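Local coordinates for monoglyceride lipase (Saccharomyces cerevisiae, PDB 4ZWN), which hydrolyses monoacylglycerols to free fatty acids and glycerol, with a strong preference for monounsaturated substrates, and takes part in the breakdown of fatty acid ethyl esters, at residues Leu36-Phe41 with Ala99-Pro104; Leu65-Phe70 with Gly147-Asn152; Glu72-Gln77 with Ser91-Gln96; Pro137-Gly142 with Lys321-Lys326; Pro184-Ala189 with Ile201-Asp206. The protein carries 2 engineered substitutions. All blocks are in the same frame, centred on the assembly; numbering follows the deposited sequence.

Contacts 1 to 4 all reach the eight-stranded sheet of this alpha/beta hydrolase. Contact 1 sits at its outermost strand 37-41; contacts 2 and 3, with centres 11 Å apart, share the parallel neighbours 62-67 and 89-94, and contact 4 uses strand 138-143, next to 62-67. Contact 3 falls, in sequence, between the two segments of contact 1 and between those of contact 2. The chain runs from strand 138-143 of contact 4 through the GXSXG motif into helix 145-156 of contact 2. Contact 5 lies between strands 165-169 and 264-269 in sequence, about 33 Å from contact 4 (centres), outside the sheet and across the centre of the chain from it.

Contact 1 of 5, residues Leu36-Phe41 with Ala99-Pro104; sequences LQYENF and AGVTSP
V101, the residue that meets L36 and Y38, is held through its backbone N by a hydrogen bond to D95 OD2, and the next residue's hydroxyl, T102 OG1, is gripped by both D95 O and G47 N. With the loop thus tied down, on the V101 side one methyl does most of the touching. V101 CG2, lodged between the backbone N and the carbonyl carbon, stands 3.9 Å from Y38 CE2, approaching the ring obliquely, and 4.0 Å from Y38 OH. The valine lies square across the tyrosine. On L36, CD2 comes within 4.2 Å of the same V101 CG2, the two side chains running antiparallel alongside each other. The contact joins edge strand 37-41 of the alpha/beta hydrolase sheet to the loop between strand 89-94 and helix 113-134. M225 also touches V101, and K45 lies in cation-pi contact with Y38. No polar bond joins the two segments, and the small surface contact probably rests mainly on dispersion; the directional bonds that fix the loop run to D95 and G47.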
# COMPACT_ATOMS: atom_id res chain seq x y z
N LEU A 36 12.37 14.23 5.27
CA LEU A 36 10.92 14.31 5.07
C LEU A 36 10.63 15.65 4.34
O LEU A 36 10.88 16.76 4.92
CB LEU A 36 10.15 14.18 6.40
CG LEU A 36 8.72 13.64 6.27
CD1 LEU A 36 8.15 13.05 7.56
CD2 LEU A 36 7.80 14.73 5.75
N GLN A 37 10.14 15.53 3.09
CA GLN A 37 9.99 16.65 2.14
C GLN A 37 8.52 16.99 1.94
O GLN A 37 7.63 16.13 2.06
CB GLN A 37 10.61 16.25 0.82
CG GLN A 37 11.54 17.20 0.13
CD GLN A 37 12.50 16.50 -0.82
OE1 GLN A 37 12.82 15.33 -0.64
NE2 GLN A 37 12.95 17.21 -1.84
N TYR A 38 8.25 18.24 1.59
CA TYR A 38 6.88 18.67 1.39
C TYR A 38 6.61 19.27 0.01
O TYR A 38 7.48 19.88 -0.60
CB TYR A 38 6.50 19.68 2.49
CG TYR A 38 6.48 19.10 3.89
CD1 TYR A 38 7.62 19.10 4.68
CD2 TYR A 38 5.32 18.53 4.42
CE1 TYR A 38 7.61 18.55 5.97
CE2 TYR A 38 5.30 17.99 5.70
CZ TYR A 38 6.45 18.00 6.47
OH TYR A 38 6.40 17.45 7.73
N GLU A 39 5.40 19.05 -0.47
CA GLU A 39 4.98 19.56 -1.77
C GLU A 39 3.48 19.82 -1.78
O GLU A 39 2.70 18.98 -1.35
CB GLU A 39 5.34 18.59 -2.89
CG GLU A 39 4.79 19.00 -4.23
CD GLU A 39 5.38 18.19 -5.36
OE1 GLU A 39 6.50 17.68 -5.20
OE2 GLU A 39 4.71 18.08 -6.41
N ASN A 40 3.09 21.00 -2.27
CA ASN A 40 1.69 21.39 -2.35
C ASN A 40 1.03 20.93 -3.64
O ASN A 40 1.61 21.03 -4.72
CB ASN A 40 1.56 22.90 -2.21
CG ASN A 40 1.89 23.40 -0.81
OD1 ASN A 40 2.50 22.69 -0.01
ND2 ASN A 40 1.49 24.63 -0.52
N PHE A 41 -0.19 20.42 -3.51
CA PHE A 41 -0.99 20.02 -4.67
C PHE A 41 -2.47 19.95 -4.31
O PHE A 41 -2.85 19.27 -3.36
CB PHE A 41 -0.52 18.67 -5.22
CG PHE A 41 -1.38 18.13 -6.33
CD1 PHE A 41 -1.23 18.59 -7.63
CD2 PHE A 41 -2.34 17.16 -6.08
CE1 PHE A 41 -2.01 18.10 -8.66
CE2 PHE A 41 -3.14 16.67 -7.11
CZ PHE A 41 -2.97 17.14 -8.40
N ALA A 99 -4.19 11.35 5.65
CA ALA A 99 -3.29 10.53 6.45
C ALA A 99 -1.95 11.21 6.73
O ALA A 99 -1.58 12.18 6.06
CB ALA A 99 -3.06 9.19 5.77
N GLY A 100 -1.24 10.69 7.73
CA GLY A 100 0.11 11.14 8.02
C GLY A 100 0.25 12.62 8.32
O GLY A 100 -0.65 13.23 8.90
N VAL A 101 1.38 13.19 7.92
CA VAL A 101 1.65 14.61 8.15
C VAL A 101 1.00 15.49 7.09
O VAL A 101 1.01 16.72 7.20
CB VAL A 101 3.17 14.89 8.18
CG1 VAL A 101 3.85 14.08 9.27
CG2 VAL A 101 3.79 14.59 6.82
N THR A 102 0.42 14.86 6.07
CA THR A 102 -0.26 15.58 5.00
C THR A 102 -1.56 16.21 5.50
O THR A 102 -1.88 17.34 5.15
CB THR A 102 -0.57 14.65 3.81
OG1 THR A 102 0.65 14.18 3.23
CG2 THR A 102 -1.38 15.38 2.75
N SER A 103 -2.29 15.46 6.31
CA SER A 103 -3.59 15.92 6.80
C SER A 103 -3.76 15.69 8.30
O SER A 103 -4.38 14.71 8.71
CB SER A 103 -4.71 15.21 6.04
OG SER A 103 -4.61 15.47 4.65
N PRO A 104 -3.21 16.60 9.12
CA PRO A 104 -3.35 16.52 10.58
C PRO A 104 -4.60 17.21 11.10
O PRO A 104 -5.15 18.10 10.44
CB PRO A 104 -2.09 17.23 11.07
CG PRO A 104 -1.83 18.26 10.03
CD PRO A 104 -2.28 17.67 8.72

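Contact 2 of 5, residues Leu65-Phe70 with Gly147-Asn152; sequences LLIHGF and GGICLN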
# COMPACT_ATOMS: atom_id res chain seq x y z
N LEU A 65 7.18 2.86 -6.26
CA LEU A 65 6.24 3.80 -5.65
C LEU A 65 5.40 3.07 -4.59
O LEU A 65 4.67 2.13 -4.90
CB LEU A 65 5.34 4.42 -6.71
CG LEU A 65 4.80 5.84 -6.53
CD1 LEU A 65 3.85 6.19 -7.67
CD2 LEU A 65 4.11 6.04 -5.19
N LEU A 66 5.49 3.52 -3.34
CA LEU A 66 4.78 2.85 -2.26
C LEU A 66 3.49 3.58 -1.88
O LEU A 66 3.51 4.75 -1.50
CB LEU A 66 5.69 2.71 -1.04
CG LEU A 66 7.07 2.10 -1.28
CD1 LEU A 66 7.75 1.80 0.04
CD2 LEU A 66 6.98 0.83 -2.11
N ILE A 67 2.37 2.87 -1.98
CA ILE A 67 1.08 3.40 -1.56
C ILE A 67 0.69 2.78 -0.22
O ILE A 67 0.31 1.61 -0.15
CB ILE A 67 -0.02 3.11 -2.59
CG1 ILE A 67 0.44 3.49 -3.99
CG2 ILE A 67 -1.30 3.85 -2.22
CD1 ILE A 67 -0.55 3.16 -5.08
N HIS A 68 0.79 3.57 0.85
CA HIS A 68 0.54 3.06 2.20
C HIS A 68 -0.93 2.74 2.43
O HIS A 68 -1.80 3.14 1.65
CB HIS A 68 1.04 4.05 3.26
CG HIS A 68 0.24 5.32 3.34
ND1 HIS A 68 -0.99 5.39 3.97
CD2 HIS A 68 0.51 6.57 2.90
CE1 HIS A 68 -1.45 6.62 3.89
NE2 HIS A 68 -0.56 7.36 3.25
N GLY A 69 -1.20 2.01 3.51
CA GLY A 69 -2.56 1.65 3.86
C GLY A 69 -3.18 2.62 4.84
O GLY A 69 -2.52 3.54 5.34
N PHE A 70 -4.47 2.42 5.12
CA PHE A 70 -5.19 3.24 6.08
C PHE A 70 -4.50 3.20 7.44
O PHE A 70 -4.18 2.12 7.95
CB PHE A 70 -6.64 2.77 6.20
CG PHE A 70 -7.47 3.60 7.14
CD1 PHE A 70 -7.70 4.94 6.88
CD2 PHE A 70 -8.05 3.03 8.26
CE1 PHE A 70 -8.48 5.71 7.74
CE2 PHE A 70 -8.82 3.79 9.12
CZ PHE A 70 -9.04 5.13 8.86
N GLY A 147 -3.04 -1.36 -1.39
CA GLY A 147 -3.12 -2.48 -2.32
C GLY A 147 -4.35 -2.40 -3.21
O GLY A 147 -4.27 -2.68 -4.41
N GLY A 148 -5.48 -2.02 -2.63
CA GLY A 148 -6.71 -1.85 -3.39
C GLY A 148 -6.57 -0.73 -4.40
O GLY A 148 -7.08 -0.82 -5.52
N ILE A 149 -5.89 0.34 -4.00
CA ILE A 149 -5.63 1.46 -4.89
C ILE A 149 -4.68 1.04 -6.01
O ILE A 149 -4.90 1.37 -7.18
CB ILE A 149 -5.02 2.65 -4.11
CG1 ILE A 149 -6.03 3.18 -3.09
CG2 ILE A 149 -4.58 3.76 -5.06
CD1 ILE A 149 -5.45 4.16 -2.10
N CYS A 150 -3.65 0.29 -5.64
CA CYS A 150 -2.65 -0.17 -6.60
C CYS A 150 -3.25 -1.05 -7.70
O CYS A 150 -2.98 -0.84 -8.88
CB CYS A 150 -1.55 -0.94 -5.87
SG CYS A 150 -0.36 -1.72 -6.98
N LEU A 151 -4.04 -2.04 -7.30
CA LEU A 151 -4.65 -2.95 -8.27
C LEU A 151 -5.67 -2.24 -9.14
O LEU A 151 -5.84 -2.57 -10.31
CB LEU A 151 -5.30 -4.14 -7.56
CG LEU A 151 -4.34 -5.06 -6.80
CD1 LEU A 151 -5.09 -6.21 -6.16
CD2 LEU A 151 -3.23 -5.56 -7.71
N ASN A 152 -6.35 -1.25 -8.57
CA ASN A 152 -7.32 -0.46 -9.33
C ASN A 152 -6.64 0.48 -10.31
O ASN A 152 -7.14 0.69 -11.42
CB ASN A 152 -8.24 0.32 -8.39
CG ASN A 152 -9.45 -0.48 -7.96
OD1 ASN A 152 -10.40 -0.65 -8.73
ND2 ASN A 152 -9.43 -0.97 -6.73
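I67 and I149 meet through two pairs of methyls: I67 CD1 is 4.1 Å from I149 CG2, and I67 CG2 is 4.2 Å from I149 CD1, so each isoleucine offers both its branch and its chain end. The I67 chain is extended, with chi2 176°, which carries CD1 on to the helix backbone as well, 4.2 Å from C150 CA and close to its CB. In the next shell M140 touches both I67 and C150, while V116 and L120 of helix 113-134 pack on I149. Backbone bonds to W141 and H143 keep I67 in the central sheet. Where the strand ends, H68 ND1 donates to G69 O at 2.8 Å, almost straight at 167°; G69 O lies in the plane of the ring, and H68 NE2 is hydrogen-bonded to Q96 N. On the helix, G148 O is gripped from opposite faces of its plane by N152 N and by N152 ND2, the latter at 2.6 Å. The helix follows the nucleophile elbow, and the side chain of I149 is about 9 Å from that of S144, the probable nucleophile of the GXSXG motif. The H68-F70 loop occupies the position that, as in related alpha/beta hydrolases, probably contributes to the oxyanion hole. Strand and elbow helix are thus joined by an apolar, buried contact, with polar bonding kept within each segment and its neighbours.

Contact 3 of 5, residues Glu72-Gln77 with Ser91-Gln96; sequences EYTKIQ and SFTFDQ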
# COMPACT_ATOMS: atom_id res chain seq x y z
N GLU A 72 -1.52 4.21 8.09
CA GLU A 72 -0.07 4.14 7.93
C GLU A 72 0.52 5.48 7.49
O GLU A 72 -0.21 6.43 7.21
CB GLU A 72 0.31 3.05 6.93
CG GLU A 72 0.02 1.63 7.41
CD GLU A 72 0.55 0.59 6.45
OE1 GLU A 72 0.84 0.94 5.28
OE2 GLU A 72 0.69 -0.59 6.85
N TYR A 73 1.84 5.54 7.44
CA TYR A 73 2.57 6.73 7.00
C TYR A 73 4.02 6.34 6.69
O TYR A 73 4.35 5.15 6.69
CB TYR A 73 2.50 7.85 8.05
CG TYR A 73 3.14 7.50 9.38
CD1 TYR A 73 2.55 6.57 10.23
CD2 TYR A 73 4.31 8.11 9.80
CE1 TYR A 73 3.12 6.25 11.44
CE2 TYR A 73 4.89 7.79 11.01
CZ TYR A 73 4.29 6.86 11.83
OH TYR A 73 4.86 6.54 13.04
N THR A 74 4.87 7.33 6.42
CA THR A 74 6.23 7.08 5.94
C THR A 74 7.04 6.08 6.78
O THR A 74 7.63 5.15 6.23
CB THR A 74 7.04 8.38 5.87
OG1 THR A 74 7.07 9.01 7.16
CG2 THR A 74 6.43 9.33 4.85
N LYS A 75 7.06 6.27 8.10
CA LYS A 75 7.87 5.43 8.99
C LYS A 75 7.52 3.95 8.89
O LYS A 75 8.39 3.09 9.04
CB LYS A 75 7.71 5.90 10.45
CG LYS A 75 8.47 5.04 11.47
CD LYS A 75 8.28 5.55 12.89
CE LYS A 75 9.21 6.72 13.19
NZ LYS A 75 10.64 6.30 13.15
N ILE A 76 6.25 3.65 8.62
CA ILE A 76 5.81 2.26 8.51
C ILE A 76 6.51 1.56 7.35
O ILE A 76 6.81 0.37 7.42
CB ILE A 76 4.28 2.17 8.33
CG1 ILE A 76 3.57 2.92 9.46
CG2 ILE A 76 3.81 0.72 8.29
CD1 ILE A 76 3.86 2.37 10.84
N GLN A 77 6.81 2.30 6.30
CA GLN A 77 7.47 1.72 5.14
C GLN A 77 8.99 1.85 5.18
O GLN A 77 9.67 1.54 4.20
CB GLN A 77 6.93 2.34 3.85
CG GLN A 77 5.87 1.50 3.16
CD GLN A 77 4.69 1.20 4.07
OE1 GLN A 77 4.56 0.09 4.60
NE2 GLN A 77 3.82 2.18 4.25
N SER A 91 13.05 4.08 -3.74
CA SER A 91 11.67 4.11 -3.26
C SER A 91 11.12 5.52 -3.23
O SER A 91 11.85 6.49 -2.99
CB SER A 91 11.56 3.49 -1.87
OG SER A 91 11.86 2.11 -1.88
N PHE A 92 9.82 5.64 -3.49
CA PHE A 92 9.11 6.89 -3.31
C PHE A 92 7.79 6.62 -2.61
O PHE A 92 7.01 5.78 -3.06
CB PHE A 92 8.88 7.60 -4.64
CG PHE A 92 8.30 8.98 -4.50
CD1 PHE A 92 6.93 9.17 -4.36
CD2 PHE A 92 9.12 10.10 -4.49
CE1 PHE A 92 6.40 10.44 -4.23
CE2 PHE A 92 8.59 11.37 -4.36
CZ PHE A 92 7.23 11.54 -4.22
N THR A 93 7.55 7.32 -1.52
CA THR A 93 6.27 7.22 -0.83
C THR A 93 5.83 8.60 -0.37
O THR A 93 6.65 9.51 -0.23
CB THR A 93 6.34 6.26 0.37
OG1 THR A 93 5.01 6.01 0.86
CG2 THR A 93 7.19 6.83 1.49
N PHE A 94 4.54 8.75 -0.14
CA PHE A 94 4.00 10.01 0.34
C PHE A 94 2.82 9.74 1.26
O PHE A 94 2.06 8.79 1.03
CB PHE A 94 3.58 10.91 -0.83
CG PHE A 94 2.44 10.36 -1.64
CD1 PHE A 94 2.67 9.42 -2.64
CD2 PHE A 94 1.14 10.79 -1.42
CE1 PHE A 94 1.62 8.92 -3.39
CE2 PHE A 94 0.09 10.29 -2.17
CZ PHE A 94 0.33 9.35 -3.16
N ASP A 95 2.67 10.54 2.30
CA ASP A 95 1.49 10.47 3.14
C ASP A 95 0.31 10.99 2.32
O ASP A 95 0.30 12.15 1.90
CB ASP A 95 1.67 11.28 4.43
CG ASP A 95 2.69 10.66 5.37
OD1 ASP A 95 3.13 9.52 5.13
OD2 ASP A 95 3.06 11.32 6.37
N GLN A 96 -0.67 10.13 2.07
CA GLN A 96 -1.80 10.48 1.23
C GLN A 96 -2.73 11.46 1.92
O GLN A 96 -2.68 11.63 3.14
CB GLN A 96 -2.58 9.23 0.82
CG GLN A 96 -1.75 8.16 0.13
CD GLN A 96 -2.55 6.90 -0.14
OE1 GLN A 96 -3.52 6.91 -0.90
NE2 GLN A 96 -2.15 5.80 0.50
O HOH W 1 4.35 4.70 3.46
O HOH W 2 5.48 10.90 8.06
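T74 and D95 stand roughly perpendicular to each other, with the carboxylate brought against the start of the 3-10 segment 74-77. D95 OD1 does the touching: it lies 3.1 Å from T74 N in a weak, bent hydrogen bond (127°), 3.3 Å from T74 CG2 and 3.4 Å from Y73 CB. With chi1 57°, T74 OG1 sits between the backbone N and the carbonyl carbon and CG2 falls anti to that carbon, which sets the methyl toward D95 and T93 CG2 and the hydroxyl toward a water. That water is 2.6 Å from T74 OG1 and donates to D95 OD2, and it lies in plane at the edge of the Y73 ring. D95 OD2 also receives V101 N, and Y73 OH reaches away to D223. The segments are the entry and exit of a beta-alpha-beta crossover: strand 62-67 leads through this turn to helix 78-86, whose N-cap is Q77, and returns in the parallel strand 89-94. Swapping D95 for an alanine would probably leave V101 N, T74 N and the bridging water without their acceptor. A second water links the two segments: it accepts from Q77 NE2 at 2.7 Å, sits 3.0 Å from T93 OG1 and weakly reaches Y73 O. T93 OG1 also bonds to L66 O, and Q77 NE2 makes a weak bond to E72 OE1.

Contact 4 of 5, residues Pro137-Gly142 with Lys321-Lys326; sequences PLFMWG and KQWLDK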
# COMPACT_ATOMS: atom_id res chain seq x y z
N PRO A 137 12.92 1.75 -14.68
CA PRO A 137 11.50 1.37 -14.59
C PRO A 137 10.85 1.81 -13.29
O PRO A 137 11.50 1.85 -12.24
CB PRO A 137 11.55 -0.16 -14.69
CG PRO A 137 12.89 -0.52 -14.13
CD PRO A 137 13.81 0.58 -14.57
N LEU A 138 9.56 2.14 -13.36
CA LEU A 138 8.80 2.54 -12.19
C LEU A 138 7.76 1.48 -11.83
O LEU A 138 6.86 1.19 -12.62
CB LEU A 138 8.10 3.88 -12.43
CG LEU A 138 7.27 4.41 -11.26
CD1 LEU A 138 8.15 4.68 -10.05
CD2 LEU A 138 6.51 5.66 -11.67
N PHE A 139 7.90 0.91 -10.64
CA PHE A 139 6.96 -0.10 -10.16
C PHE A 139 6.02 0.49 -9.11
O PHE A 139 6.35 1.49 -8.47
CB PHE A 139 7.72 -1.30 -9.57
CG PHE A 139 8.52 -2.07 -10.59
CD1 PHE A 139 9.83 -1.71 -10.87
CD2 PHE A 139 7.97 -3.15 -11.25
CE1 PHE A 139 10.57 -2.41 -11.80
CE2 PHE A 139 8.71 -3.85 -12.19
CZ PHE A 139 10.01 -3.48 -12.46
N MET A 140 4.86 -0.13 -8.95
CA MET A 140 3.86 0.36 -8.00
C MET A 140 3.54 -0.69 -6.94
O MET A 140 3.21 -1.84 -7.27
CB MET A 140 2.59 0.80 -8.74
CG MET A 140 1.49 1.33 -7.83
SD MET A 140 0.09 2.02 -8.73
CE MET A 140 0.85 3.44 -9.51
N TRP A 141 3.63 -0.29 -5.68
CA TRP A 141 3.40 -1.18 -4.54
C TRP A 141 2.36 -0.58 -3.62
O TRP A 141 2.32 0.64 -3.43
CB TRP A 141 4.72 -1.41 -3.79
CG TRP A 141 4.62 -2.21 -2.52
CD1 TRP A 141 4.88 -3.55 -2.38
CD2 TRP A 141 4.28 -1.73 -1.21
NE1 TRP A 141 4.71 -3.93 -1.07
CE2 TRP A 141 4.34 -2.83 -0.33
CE3 TRP A 141 3.92 -0.48 -0.70
CZ2 TRP A 141 4.06 -2.72 1.03
CZ3 TRP A 141 3.64 -0.37 0.65
CH2 TRP A 141 3.71 -1.48 1.50
N GLY A 142 1.51 -1.42 -3.05
CA GLY A 142 0.48 -0.95 -2.14
C GLY A 142 0.13 -1.99 -1.09
O GLY A 142 0.08 -3.18 -1.38
N LYS A 321 11.94 -8.94 -3.99
CA LYS A 321 13.25 -8.57 -4.53
C LYS A 321 13.57 -9.41 -5.78
O LYS A 321 13.97 -8.86 -6.81
CB LYS A 321 14.33 -8.74 -3.46
CG LYS A 321 15.69 -8.16 -3.82
CD LYS A 321 16.67 -9.25 -4.23
CE LYS A 321 18.04 -8.69 -4.54
NZ LYS A 321 18.94 -9.77 -5.04
N GLN A 322 13.39 -10.72 -5.68
CA GLN A 322 13.65 -11.61 -6.80
C GLN A 322 12.70 -11.33 -7.96
O GLN A 322 13.08 -11.41 -9.13
CB GLN A 322 13.53 -13.08 -6.38
CG GLN A 322 14.65 -13.54 -5.46
CD GLN A 322 14.41 -14.94 -4.92
OE1 GLN A 322 13.38 -15.55 -5.19
NE2 GLN A 322 15.37 -15.45 -4.15
N TRP A 323 11.46 -10.98 -7.62
CA TRP A 323 10.46 -10.67 -8.62
C TRP A 323 10.84 -9.40 -9.38
O TRP A 323 10.69 -9.33 -10.60
CB TRP A 323 9.09 -10.50 -7.96
CG TRP A 323 7.97 -10.34 -8.94
CD1 TRP A 323 7.28 -11.34 -9.57
CD2 TRP A 323 7.39 -9.11 -9.39
NE1 TRP A 323 6.32 -10.80 -10.39
CE2 TRP A 323 6.37 -9.44 -10.30
CE3 TRP A 323 7.65 -7.77 -9.11
CZ2 TRP A 323 5.60 -8.47 -10.93
CZ3 TRP A 323 6.88 -6.80 -9.74
CH2 TRP A 323 5.87 -7.16 -10.64
N LEU A 324 11.33 -8.40 -8.65
CA LEU A 324 11.79 -7.15 -9.25
C LEU A 324 12.99 -7.37 -10.16
O LEU A 324 13.04 -6.83 -11.26
CB LEU A 324 12.14 -6.14 -8.16
CG LEU A 324 11.00 -5.54 -7.35
CD1 LEU A 324 11.54 -4.71 -6.20
CD2 LEU A 324 10.11 -4.69 -8.25
N ASP A 325 13.95 -8.15 -9.68
CA ASP A 325 15.14 -8.46 -10.46
C ASP A 325 14.75 -9.12 -11.78
O ASP A 325 15.29 -8.77 -12.83
CB ASP A 325 16.08 -9.39 -9.68
CG ASP A 325 16.75 -8.69 -8.51
OD1 ASP A 325 16.76 -7.44 -8.49
OD2 ASP A 325 17.26 -9.39 -7.61
N LYS A 326 13.80 -10.04 -11.71
CA LYS A 326 13.33 -10.75 -12.89
C LYS A 326 12.77 -9.80 -13.94
O LYS A 326 12.89 -10.04 -15.14
CB LYS A 326 12.27 -11.79 -12.50
CG LYS A 326 11.82 -12.67 -13.64
CD LYS A 326 10.74 -13.64 -13.19
CE LYS A 326 10.36 -14.59 -14.31
NZ LYS A 326 10.02 -13.84 -15.55
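F139 and L324 have the nearest CA atoms of the two segments, 8.6 Å apart, where the extended strand 138-143 passes the last turns of helix 310-326. Side chains fill the interval. L324 CD2 stands over one face of the F139 ring as a CH-pi contact, 3.9 Å from the centroid and only 12° off the ring normal, so the methyl sits above the ring centre. F139 CG is anti to the carbonyl carbon, chi1 -65°, and the ring is thereby carried outward to the helix. W323 comes in on the same side of the ring, off toward CD2: its CZ3 is 4.1 Å from F139 CD2, set neither over the face nor at the edge. W323 also rests on I167 and P263. Replacing F139 by an alanine is likely to leave L324 CD2 without its aromatic face and open a gap beside the W323 indole. K321 NZ makes a salt bridge to D325 OD2 at 3.1 Å, while D325 OD1 accepts from Y89 OH. The C-terminal helix of the alpha/beta hydrolase is therefore seated on the central sheet by apolar and aromatic contacts alone here, with D325 pointing away from the strand.

Contact 5 of 5, residues Pro184-Ala189 with Ile201-Asp206; sequences PTQIIA and IDTGLD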
# COMPACT_ATOMS: atom_id res chain seq x y z
N PRO A 184 -18.30 -4.27 13.30
CA PRO A 184 -19.46 -4.06 12.43
C PRO A 184 -19.60 -2.60 12.00
O PRO A 184 -20.27 -2.31 11.01
CB PRO A 184 -20.63 -4.48 13.32
CG PRO A 184 -20.17 -4.20 14.69
CD PRO A 184 -18.70 -4.53 14.69
N THR A 185 -18.95 -1.70 12.73
CA THR A 185 -18.96 -0.29 12.37
C THR A 185 -18.31 -0.09 11.00
O THR A 185 -18.64 0.85 10.28
CB THR A 185 -18.23 0.57 13.42
OG1 THR A 185 -18.71 0.23 14.73
CG2 THR A 185 -18.50 2.02 13.17
N GLN A 186 -17.40 -0.98 10.63
CA GLN A 186 -16.77 -0.92 9.31
C GLN A 186 -17.76 -1.26 8.20
O GLN A 186 -17.47 -1.02 7.03
CB GLN A 186 -15.56 -1.85 9.24
CG GLN A 186 -14.34 -1.31 9.97
CD GLN A 186 -13.94 0.07 9.46
OE1 GLN A 186 -13.25 0.19 8.45
NE2 GLN A 186 -14.39 1.11 10.16
N ILE A 187 -18.90 -1.83 8.57
CA ILE A 187 -19.95 -2.13 7.61
C ILE A 187 -20.99 -1.01 7.62
O ILE A 187 -21.51 -0.62 6.57
CB ILE A 187 -20.63 -3.49 7.91
CG1 ILE A 187 -19.78 -4.66 7.39
CG2 ILE A 187 -22.02 -3.56 7.29
CD1 ILE A 187 -18.53 -4.94 8.19
N ILE A 188 -21.25 -0.46 8.80
CA ILE A 188 -22.23 0.61 8.95
C ILE A 188 -21.77 1.92 8.31
O ILE A 188 -22.56 2.61 7.67
CB ILE A 188 -22.55 0.86 10.44
CG1 ILE A 188 -22.94 -0.44 11.13
CG2 ILE A 188 -23.66 1.88 10.59
CD1 ILE A 188 -24.16 -1.08 10.54
N ALA A 189 -20.49 2.25 8.47
CA ALA A 189 -19.96 3.52 7.96
C ALA A 189 -20.13 3.70 6.44
O ALA A 189 -20.56 4.76 6.01
CB ALA A 189 -18.49 3.67 8.36
N ILE A 201 -14.50 8.77 12.34
CA ILE A 201 -14.59 7.69 13.31
C ILE A 201 -13.27 6.95 13.52
O ILE A 201 -12.47 6.80 12.60
CB ILE A 201 -15.70 6.70 12.90
CG1 ILE A 201 -16.12 5.83 14.08
CG2 ILE A 201 -15.27 5.84 11.71
CD1 ILE A 201 -17.46 5.21 13.91
N ASP A 202 -13.05 6.51 14.76
CA ASP A 202 -11.85 5.78 15.15
C ASP A 202 -12.23 4.41 15.69
O ASP A 202 -12.78 4.29 16.78
CB ASP A 202 -11.06 6.58 16.20
CG ASP A 202 -9.80 5.85 16.67
OD1 ASP A 202 -9.33 4.94 15.97
OD2 ASP A 202 -9.28 6.22 17.75
N THR A 203 -11.93 3.37 14.92
CA THR A 203 -12.36 2.02 15.25
C THR A 203 -11.32 1.27 16.08
O THR A 203 -11.59 0.18 16.58
CB THR A 203 -12.67 1.21 13.99
OG1 THR A 203 -11.48 1.07 13.20
CG2 THR A 203 -13.74 1.90 13.17
N GLY A 204 -10.14 1.86 16.21
CA GLY A 204 -9.07 1.24 16.97
C GLY A 204 -8.27 0.23 16.16
O GLY A 204 -8.79 -0.39 15.23
N LEU A 205 -7.01 0.07 16.53
CA LEU A 205 -6.11 -0.85 15.84
C LEU A 205 -6.25 -2.29 16.33
O LEU A 205 -6.20 -2.55 17.53
CB LEU A 205 -4.66 -0.40 16.02
CG LEU A 205 -4.27 0.91 15.33
CD1 LEU A 205 -2.83 1.25 15.66
CD2 LEU A 205 -4.47 0.81 13.83
N ASP A 206 -6.41 -3.21 15.39
CA ASP A 206 -6.42 -4.63 15.70
C ASP A 206 -4.99 -5.16 15.70
O ASP A 206 -4.54 -5.77 14.73
CB ASP A 206 -7.29 -5.40 14.70
CG ASP A 206 -7.35 -6.88 15.00
OD1 ASP A 206 -7.06 -7.28 16.15
OD2 ASP A 206 -7.69 -7.66 14.08
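The cap region of the alpha/beta hydrolase, inserted between strands 165-169 and 264-269, holds this contact, in which helix 185-191 lies against the end of the short strand 200-201 and the loop after it. In monoglyceride lipases the cap overlies the active site, and the side chain of Q186 is about 9 Å from that of S144, the probable nucleophile. Two pairs touch. T185 CG2, anti to its backbone N, lies 3.4 Å from I201 CD1, methyl to methyl with the side chains crossing at a slant; this is closer than usual, and its exact value is doubtful. Q186 is bent at chi2 (-56°), which folds its amide back toward the loop, where NE2 comes to 3.2 Å from T203 CG2. That pair is nitrogen against methyl, not a hydrogen bond, and equally doubtful in detail; the two side chains meet nearly at right angles. I236 of helix 233-248 touches both Q186 and I201, and F233 adds to the packing on I201. T203 O receives a hydrogen bond from K183 NZ. The loop contains an Asx turn: G204 N donates to D202 OD1 at 3.2 Å, 149° at the hydrogen, reaching the oxygen from above the carboxylate plane.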